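PDB 5ICQ: methylocystis parvus OBBP MbnE from Methylocystis parvus OBBP, which probably binds the copper-chelating peptide methanobactin in the periplasm, as an extracellular solute-binding protein of family 5. Local coordinates for residues R286-S290 with T291-S295; V450-R453 with D454-R457; Q484-Q488 with K489-D493. All coordinates share one frame; numbering follows the deposited sequence.

Contact 1: residues R286-S290 with T291-S295; sequences RDETS and TTRWS. With SO4 (sulfate ion), chain E.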
loop_
_atom_site.group_PDB
_atom_site.type_symbol
_atom_site.label_atom_id
_atom_site.label_comp_id
_atom_site.label_asym_id
_atom_site.label_seq_id
_atom_site.Cartn_x
_atom_site.Cartn_y
_atom_site.Cartn_z
ATOM N N ARG A 286 5.347 -17.473 -7.829
ATOM C CA ARG A 286 5.747 -16.157 -8.308
ATOM C C ARG A 286 4.518 -15.289 -8.545
ATOM O O ARG A 286 3.433 -15.785 -8.880
ATOM C CB ARG A 286 6.596 -16.244 -9.590
ATOM C CG ARG A 286 5.902 -16.857 -10.794
ATOM C CD ARG A 286 6.851 -16.913 -12.011
ATOM N NE ARG A 286 6.921 -15.639 -12.722
ATOM C CZ ARG A 286 7.921 -14.760 -12.641
ATOM N NH1 ARG A 286 8.982 -14.997 -11.873
ATOM N NH2 ARG A 286 7.858 -13.633 -13.347
ATOM N N ASP A 287 4.698 -13.986 -8.326
ATOM C CA ASP A 287 3.778 -12.953 -8.789
ATOM C C ASP A 287 4.284 -12.403 -10.118
ATOM O O ASP A 287 5.462 -12.065 -10.240
ATOM C CB ASP A 287 3.680 -11.816 -7.768
ATOM C CG ASP A 287 3.103 -12.263 -6.451
ATOM O OD1 ASP A 287 2.060 -12.951 -6.461
ATOM O OD2 ASP A 287 3.695 -11.928 -5.405
ATOM N N GLU A 288 3.398 -12.299 -11.107
ATOM C CA GLU A 288 3.759 -11.770 -12.412
ATOM C C GLU A 288 3.366 -10.302 -12.494
ATOM O O GLU A 288 2.214 -9.951 -12.220
ATOM C CB GLU A 288 3.076 -12.554 -13.535
ATOM C CG GLU A 288 3.575 -12.184 -14.903
ATOM C CD GLU A 288 5.071 -12.323 -14.992
ATOM O OE1 GLU A 288 5.773 -11.285 -15.044
ATOM O OE2 GLU A 288 5.537 -13.475 -14.977
ATOM N N THR A 289 4.321 -9.445 -12.878
ATOM C CA THR A 289 4.037 -8.030 -13.093
ATOM C C THR A 289 4.347 -7.566 -14.508
ATOM O O THR A 289 4.091 -6.400 -14.828
ATOM C CB THR A 289 4.821 -7.157 -12.099
ATOM O OG1 THR A 289 6.202 -7.528 -12.127
ATOM C CG2 THR A 289 4.289 -7.341 -10.681
ATOM N N SER A 290 4.873 -8.438 -15.366
ATOM C CA SER A 290 5.207 -8.092 -16.746
ATOM C C SER A 290 4.054 -8.498 -17.655
ATOM O O SER A 290 3.713 -9.683 -17.722
ATOM C CB SER A 290 6.494 -8.799 -17.183
ATOM O OG SER A 290 6.563 -8.878 -18.599
ATOM N N THR A 291 3.447 -7.523 -18.345
ATOM C CA THR A 291 2.377 -7.857 -19.285
ATOM C C THR A 291 2.890 -8.722 -20.428
ATOM O O THR A 291 2.174 -9.606 -20.913
ATOM C CB THR A 291 1.715 -6.593 -19.844
ATOM O OG1 THR A 291 2.711 -5.699 -20.356
ATOM C CG2 THR A 291 0.923 -5.893 -18.763
ATOM N N THR A 292 4.127 -8.483 -20.880
ATOM C CA THR A 292 4.685 -9.300 -21.959
ATOM C C THR A 292 4.819 -10.756 -21.532
ATOM O O THR A 292 4.454 -11.673 -22.278
ATOM C CB THR A 292 6.044 -8.747 -22.396
ATOM O OG1 THR A 292 5.907 -7.365 -22.755
ATOM C CG2 THR A 292 6.576 -9.520 -23.600
ATOM N N ARG A 293 5.356 -10.989 -20.330
ATOM C CA ARG A 293 5.566 -12.358 -19.881
ATOM C C ARG A 293 4.237 -13.043 -19.601
ATOM O O ARG A 293 4.028 -14.192 -20.001
ATOM C CB ARG A 293 6.454 -12.365 -18.637
ATOM C CG ARG A 293 7.228 -13.639 -18.412
ATOM C CD ARG A 293 8.524 -13.300 -17.690
ATOM N NE ARG A 293 8.272 -12.386 -16.591
ATOM C CZ ARG A 293 9.185 -11.578 -16.067
ATOM N NH1 ARG A 293 10.423 -11.570 -16.548
ATOM N NH2 ARG A 293 8.850 -10.771 -15.072
ATOM N N TRP A 294 3.321 -12.342 -18.927
ATOM C CA TRP A 294 1.991 -12.898 -18.695
ATOM C C TRP A 294 1.324 -13.244 -20.012
ATOM O O TRP A 294 0.706 -14.308 -20.143
ATOM C CB TRP A 294 1.145 -11.898 -17.898
ATOM C CG TRP A 294 -0.150 -12.442 -17.323
ATOM C CD1 TRP A 294 -1.414 -12.018 -17.619
ATOM C CD2 TRP A 294 -0.297 -13.489 -16.341
ATOM N NE1 TRP A 294 -2.340 -12.732 -16.882
ATOM C CE2 TRP A 294 -1.679 -13.636 -16.089
ATOM C CE3 TRP A 294 0.606 -14.306 -15.645
ATOM C CZ2 TRP A 294 -2.183 -14.572 -15.174
ATOM C CZ3 TRP A 294 0.109 -15.228 -14.730
ATOM C CH2 TRP A 294 -1.278 -15.354 -14.505
ATOM N N SER A 295 1.489 -12.377 -21.020
ATOM C CA SER A 295 0.804 -12.560 -22.293
ATOM C C SER A 295 1.367 -13.739 -23.082
ATOM O O SER A 295 0.601 -14.511 -23.668
ATOM C CB SER A 295 0.884 -11.274 -23.118
ATOM O OG SER A 295 0.269 -11.454 -24.374
HETATM S S SO4 E . 11.045 -7.799 -15.177
HETATM O O1 SO4 E . 11.796 -7.731 -13.928
HETATM O O2 SO4 E . 11.390 -6.656 -16.017
HETATM O O3 SO4 E . 11.373 -9.033 -15.887
HETATM O O4 SO4 E . 9.619 -7.769 -14.870
HETATM O O HOH W 1 7.071 -10.225 -12.252
HETATM O O HOH W 2 4.104 -4.575 -17.303
HETATM O O HOH W 3 6.054 -6.069 -19.673
#

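Contact 2: residues V450-R453 with D454-R457; sequences VKDR and DQER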
loop_
_atom_site.group_PDB
_atom_site.type_symbol
_atom_site.label_atom_id
_atom_site.label_comp_id
_atom_site.label_asym_id
_atom_site.label_seq_id
_atom_site.Cartn_x
_atom_site.Cartn_y
_atom_site.Cartn_z
ATOM N N VAL A 450 10.697 12.016 -16.646
ATOM C CA VAL A 450 10.496 10.581 -16.484
ATOM C C VAL A 450 11.788 9.921 -16.013
ATOM O O VAL A 450 12.885 10.455 -16.167
ATOM C CB VAL A 450 9.997 9.900 -17.780
ATOM C CG1 VAL A 450 8.620 10.436 -18.187
ATOM C CG2 VAL A 450 11.003 10.086 -18.915
ATOM N N LYS A 451 11.638 8.729 -15.429
ATOM C CA LYS A 451 12.772 8.037 -14.827
ATOM C C LYS A 451 13.175 6.746 -15.525
ATOM O O LYS A 451 14.274 6.251 -15.263
ATOM C CB LYS A 451 12.487 7.730 -13.350
ATOM C CG LYS A 451 11.471 6.626 -13.119
ATOM C CD LYS A 451 11.453 6.243 -11.637
ATOM C CE LYS A 451 10.450 5.147 -11.339
ATOM N NZ LYS A 451 10.582 4.687 -9.923
ATOM N N ASP A 452 12.342 6.189 -16.405
ATOM C CA ASP A 452 12.735 4.965 -17.099
ATOM C C ASP A 452 12.034 4.900 -18.452
ATOM O O ASP A 452 11.256 5.786 -18.806
ATOM C CB ASP A 452 12.457 3.726 -16.237
ATOM C CG ASP A 452 10.995 3.587 -15.830
ATOM O OD1 ASP A 452 10.088 3.875 -16.638
ATOM O OD2 ASP A 452 10.744 3.136 -14.692
ATOM N N ARG A 453 12.318 3.827 -19.207
ATOM C CA ARG A 453 11.823 3.697 -20.581
ATOM C C ARG A 453 10.318 3.491 -20.627
ATOM O O ARG A 453 9.652 3.966 -21.556
ATOM C CB ARG A 453 12.499 2.520 -21.301
ATOM C CG ARG A 453 13.966 2.679 -21.661
ATOM C CD ARG A 453 14.883 2.661 -20.455
ATOM N NE ARG A 453 14.445 1.768 -19.375
ATOM C CZ ARG A 453 14.879 1.844 -18.126
ATOM N NH1 ARG A 453 15.765 2.781 -17.796
ATOM N NH2 ARG A 453 14.434 1.001 -17.209
ATOM N N ASP A 454 9.770 2.727 -19.682
ATOM C CA ASP A 454 8.323 2.539 -19.656
ATOM C C ASP A 454 7.609 3.874 -19.458
ATOM O O ASP A 454 6.660 4.197 -20.183
ATOM C CB ASP A 454 7.941 1.533 -18.569
ATOM C CG ASP A 454 6.467 1.141 -18.621
ATOM O OD1 ASP A 454 5.932 0.982 -19.739
ATOM O OD2 ASP A 454 5.840 0.992 -17.546
ATOM N N GLN A 455 8.062 4.673 -18.484
ATOM C CA GLN A 455 7.488 6.004 -18.298
ATOM C C GLN A 455 7.681 6.870 -19.535
ATOM O O GLN A 455 6.784 7.634 -19.912
ATOM C CB GLN A 455 8.118 6.697 -17.094
ATOM C CG GLN A 455 7.654 6.115 -15.748
ATOM C CD GLN A 455 8.034 7.019 -14.596
ATOM O OE1 GLN A 455 8.686 8.041 -14.793
ATOM N NE2 GLN A 455 7.623 6.651 -13.385
ATOM N N GLU A 456 8.864 6.809 -20.144
ATOM C CA GLU A 456 9.131 7.643 -21.311
ATOM C C GLU A 456 8.168 7.321 -22.450
ATOM O O GLU A 456 7.662 8.230 -23.119
ATOM C CB GLU A 456 10.589 7.482 -21.759
ATOM C CG GLU A 456 10.944 8.408 -22.933
ATOM C CD GLU A 456 12.391 8.299 -23.393
ATOM O OE1 GLU A 456 12.991 9.325 -23.783
ATOM O OE2 GLU A 456 12.941 7.186 -23.355
ATOM N N ARG A 457 7.878 6.038 -22.677
ATOM C CA ARG A 457 6.943 5.697 -23.752
ATOM C C ARG A 457 5.540 6.203 -23.451
ATOM O O ARG A 457 4.847 6.690 -24.353
ATOM C CB ARG A 457 6.894 4.188 -23.976
ATOM C CG ARG A 457 8.204 3.580 -24.407
ATOM C CD ARG A 457 8.007 2.127 -24.750
ATOM N NE ARG A 457 9.019 1.290 -24.124
ATOM C CZ ARG A 457 10.311 1.314 -24.434
ATOM N NH1 ARG A 457 10.778 2.145 -25.363
ATOM N NH2 ARG A 457 11.143 0.507 -23.801
HETATM O O HOH W 4 11.361 0.825 -17.934
HETATM O O HOH W 5 11.534 4.725 -24.337
#

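Contact 3: residues Q484-Q488 with K489-D493; sequences QRRRQ and KFDFD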
loop_
_atom_site.group_PDB
_atom_site.type_symbol
_atom_site.label_atom_id
_atom_site.label_comp_id
_atom_site.label_asym_id
_atom_site.label_seq_id
_atom_site.Cartn_x
_atom_site.Cartn_y
_atom_site.Cartn_z
ATOM N N GLN A 484 15.491 11.974 -8.397
ATOM C CA GLN A 484 15.148 12.016 -6.979
ATOM C C GLN A 484 15.287 13.428 -6.424
ATOM O O GLN A 484 14.424 13.895 -5.672
ATOM C CB GLN A 484 16.028 11.037 -6.198
ATOM C CG GLN A 484 15.977 11.241 -4.686
ATOM C CD GLN A 484 17.012 10.415 -3.931
ATOM O OE1 GLN A 484 16.667 9.486 -3.203
ATOM N NE2 GLN A 484 18.282 10.767 -4.088
ATOM N N ARG A 485 16.370 14.126 -6.774
ATOM C CA ARG A 485 16.536 15.491 -6.280
ATOM C C ARG A 485 15.440 16.414 -6.806
ATOM O O ARG A 485 14.916 17.262 -6.067
ATOM C CB ARG A 485 17.909 16.034 -6.667
ATOM C CG ARG A 485 18.099 17.499 -6.348
ATOM C CD ARG A 485 19.394 17.752 -5.600
ATOM N NE ARG A 485 20.543 17.181 -6.295
ATOM C CZ ARG A 485 21.359 16.274 -5.768
ATOM N NH1 ARG A 485 21.164 15.843 -4.530
ATOM N NH2 ARG A 485 22.379 15.806 -6.472
ATOM N N ARG A 486 15.103 16.292 -8.086
ATOM C CA ARG A 486 14.085 17.174 -8.645
ATOM C C ARG A 486 12.700 16.839 -8.110
ATOM O O ARG A 486 11.874 17.742 -7.921
ATOM C CB ARG A 486 14.126 17.120 -10.171
ATOM C CG ARG A 486 15.363 17.839 -10.726
ATOM C CD ARG A 486 15.433 17.751 -12.248
ATOM N NE ARG A 486 14.228 18.330 -12.846
ATOM C CZ ARG A 486 13.991 18.383 -14.153
ATOM N NH1 ARG A 486 14.887 17.900 -15.009
ATOM N NH2 ARG A 486 12.861 18.921 -14.603
ATOM N N ARG A 487 12.425 15.563 -7.842
ATOM C CA ARG A 487 11.146 15.226 -7.233
ATOM C C ARG A 487 11.045 15.820 -5.831
ATOM O O ARG A 487 9.994 16.351 -5.446
ATOM C CB ARG A 487 10.962 13.708 -7.194
ATOM C CG ARG A 487 9.638 13.264 -6.610
ATOM C CD ARG A 487 9.614 11.765 -6.353
ATOM N NE ARG A 487 10.434 11.437 -5.193
ATOM C CZ ARG A 487 11.361 10.486 -5.168
ATOM N NH1 ARG A 487 11.583 9.738 -6.242
ATOM N NH2 ARG A 487 12.057 10.275 -4.058
ATOM N N GLN A 488 12.143 15.759 -5.066
ATOM C CA GLN A 488 12.155 16.271 -3.697
ATOM C C GLN A 488 11.949 17.777 -3.649
ATOM O O GLN A 488 11.313 18.295 -2.722
ATOM C CB GLN A 488 13.475 15.897 -3.011
ATOM C CG GLN A 488 13.520 14.430 -2.604
ATOM C CD GLN A 488 14.905 13.988 -2.152
ATOM O OE1 GLN A 488 15.887 14.707 -2.330
ATOM N NE2 GLN A 488 14.983 12.800 -1.564
ATOM N N LYS A 489 12.507 18.502 -4.616
ATOM C CA LYS A 489 12.394 19.949 -4.675
ATOM C C LYS A 489 11.198 20.421 -5.492
ATOM O O LYS A 489 10.999 21.636 -5.613
ATOM C CB LYS A 489 13.683 20.543 -5.252
ATOM C CG LYS A 489 14.914 20.205 -4.418
ATOM C CD LYS A 489 16.182 20.855 -4.969
ATOM C CE LYS A 489 17.337 20.751 -3.967
ATOM N NZ LYS A 489 18.606 21.349 -4.482
ATOM N N PHE A 490 10.405 19.494 -6.042
ATOM C CA PHE A 490 9.274 19.819 -6.917
ATOM C C PHE A 490 9.724 20.617 -8.142
ATOM O O PHE A 490 9.029 21.526 -8.610
ATOM C CB PHE A 490 8.170 20.558 -6.143
ATOM C CG PHE A 490 7.758 19.857 -4.858
ATOM C CD1 PHE A 490 7.296 18.548 -4.877
ATOM C CD2 PHE A 490 7.838 20.517 -3.635
ATOM C CE1 PHE A 490 6.909 17.892 -3.693
ATOM C CE2 PHE A 490 7.456 19.876 -2.443
ATOM C CZ PHE A 490 7.004 18.556 -2.472
ATOM N N ASP A 491 10.890 20.259 -8.686
ATOM C CA ASP A 491 11.430 20.941 -9.861
ATOM C C ASP A 491 11.021 20.173 -11.121
ATOM O O ASP A 491 11.818 19.502 -11.789
ATOM C CB ASP A 491 12.941 21.089 -9.751
ATOM C CG ASP A 491 13.549 21.769 -10.963
ATOM O OD1 ASP A 491 12.804 22.446 -11.718
ATOM O OD2 ASP A 491 14.769 21.615 -11.168
ATOM N N PHE A 492 9.732 20.285 -11.434
ATOM C CA PHE A 492 9.165 19.644 -12.616
ATOM C C PHE A 492 7.874 20.369 -12.976
ATOM O O PHE A 492 7.263 21.036 -12.130
ATOM C CB PHE A 492 8.911 18.142 -12.379
ATOM C CG PHE A 492 7.984 17.856 -11.208
ATOM C CD1 PHE A 492 6.602 17.888 -11.372
ATOM C CD2 PHE A 492 8.503 17.557 -9.951
ATOM C CE1 PHE A 492 5.750 17.651 -10.296
ATOM C CE2 PHE A 492 7.655 17.303 -8.868
ATOM C CZ PHE A 492 6.280 17.353 -9.046
ATOM N N ASP A 493 7.489 20.267 -14.257
ATOM C CA ASP A 493 6.150 20.693 -14.666
ATOM C C ASP A 493 5.147 19.571 -14.448
ATOM O O ASP A 493 4.040 19.799 -13.935
ATOM C CB ASP A 493 6.121 21.097 -16.149
ATOM C CG ASP A 493 6.984 22.309 -16.464
ATOM O OD1 ASP A 493 7.150 23.197 -15.591
ATOM O OD2 ASP A 493 7.481 22.372 -17.612
#

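Contact 1: residues R286-S290 with T291-S295
Glu288 OE1 receives three N-H groups: NE and NH2 of Arg293, each 3.1 Å away, and the backbone N of Ser290 at 3.0 Å. Arg293 comes side-on: its NH2 uses the syn lone pair of OE1, NE arrives on the syn side but 28° out of the carboxylate plane, and Ser290 N takes the anti lone pair. The other oxygen, Glu288 OE2, is met from above the plane by Arg286 NH2 at 2.8 Å and is also bonded by Tyr298 OH. With an alanine here in place of the glutamate, the NH2 groups of Arg286 and Arg293, 3.5 Å apart, would probably be left to repel each other without their shared negative charge. Strand 285-288 leads through a short turn into helix 291-296, and Ser290 is the N-cap. With OG anti to the backbone N (chi1 159°), its short side chain accepts from Arg293 N at 3.0 Å, nearly straight at 166°, while Ser290 O takes Trp294 N. The far end of Arg293 holds a sulfate, probably from the crystallisation liquor, with NH1 2.8 Å from O3. Glu288 CB rests 3.7 Å from Trp294 CE3, and that indole stacks on Trp577.

Contact 2: residues V450-R453 with D454-R457
At Val450 the chain leaves strand 442-450 and bends into helix 453-467, whose first turn is closed by Glu456 N giving to Asp452 O at 2.9 Å and by Arg457 N giving to Arg453 O. Asp452 is the N-cap. With CG set between its own backbone N and carbonyl carbon (chi1 58°), the carboxylate swings over the helix start, and OD1 accepts from Gln455 N at 2.9 Å in an almost straight bond of 175°. Aspartate suits the place because its side chain is short enough to stand in for the missing preceding turn. Gln455 reaches the other way: its extended chain carries OE1 back to Lys451 N, 3.1 Å off, with the donor well above the amide plane. The amide also lies against the aliphatic part of Lys451, NE2 being 3.8 Å from CE, and Tyr483 of helix 480-489 touches both side chains. Further in, Val450 CG2 meets Glu456 CB at 3.9 Å, and Val475 of strand 472-477 packs on both residues. The strand, the helix and this parallel neighbouring strand form a beta-alpha-beta crossover. On the outer side Arg457 lays one face of its guanidinium over Arg453 CB, with NH2 3.5 Å from that carbon. Two waters fill in: one accepts from Asp454 N at 3.0 Å and weakly from Arg453 NH2, while another donates to Glu456 OE2 at 3.0 Å and weakly to Arg453 O. Asp454 OD1 is hydrogen-bonded to Tyr356 OH. Gln455 N and Asp454 N, in the opening turn, thus find acceptors in a carboxylate and a water, and the positive end of the helix dipole would be expected to steady the negative charge of Asp452.

Contact 3: residues Q484-Q488 with K489-D493
The guanidinium of Arg486 is met at its edge by Asp491 O; the ring of Phe490 has Gln488 O over one face, 4.1 Å above the centre of the ring; and the ring of Phe492 turns its edge to Arg486 O, 3.9 Å from CD2. Arg486 grips Asp491 O side-on with two nitrogens. NE lies 2.9 Å from this oxygen and nearly in line with the carbonyl bond, while NH2 gives a second, more tilted bond of 3.1 Å. The chain of Arg486 starts with CG anti to the carbonyl carbon (chi1 -72°) and bends at chi3, which brings the guanidinium round to the residues that follow the helix. Helix 480-489 ends here in a Schellman motif. Phe490 takes a positive phi of 58°, unusual for a residue with a side chain; Asp491 N returns to Arg486 O at 2.8 Å, and Phe490 N bonds weakly to Arg487 O at 3.2 Å. Asp491 is then the centre of an inverse gamma turn, closed by a weak bond from Phe492 N to Phe490 O. Beyond the turn the buried Phe492 packs on Met449 of strand 442-450, while Phe490 makes a cation-pi contact with Arg329. At the surface Lys489 runs alongside Arg485, pointing the same way, with NZ 3.8 Å from CD; long, flexible chains suit such an exposed edge. Asp491 OD2 makes a long salt bridge of 3.7 Å to Arg486 NE, well out of the guanidinium plane, so that only the charges attract and no N-H points at the oxygen; OD1 forms a salt bridge with Arg330. Arg486 thus serves a carbonyl and two carboxylates, Asp491 and Glu447, and their opposite charges would be expected to offset one another at the end of the helix.

How the contacts relate
The contacts follow one another along the chain as 1, 2 and 3, all at helix ends. Contact 1 belongs to the small antiparallel sheet of strands 285-288, 576-581 and 308-313. Contacts 2 and 3 both border strand 442-450 of the large mixed sheet, 2 at its end and 3 packing on it through Arg486 and Phe492. Their centres are about 16 Å apart, and Tyr483, on the helix that contact 3 ends, touches contact 2. Contact 1 lies about 19 Å from contact 2 and about 31 Å from contact 3, centre to centre. Tyr356 bridges the first two, touching Thr291 and bonding to Asp454. All three appear to be structural junctions rather than any identified methanobactin site.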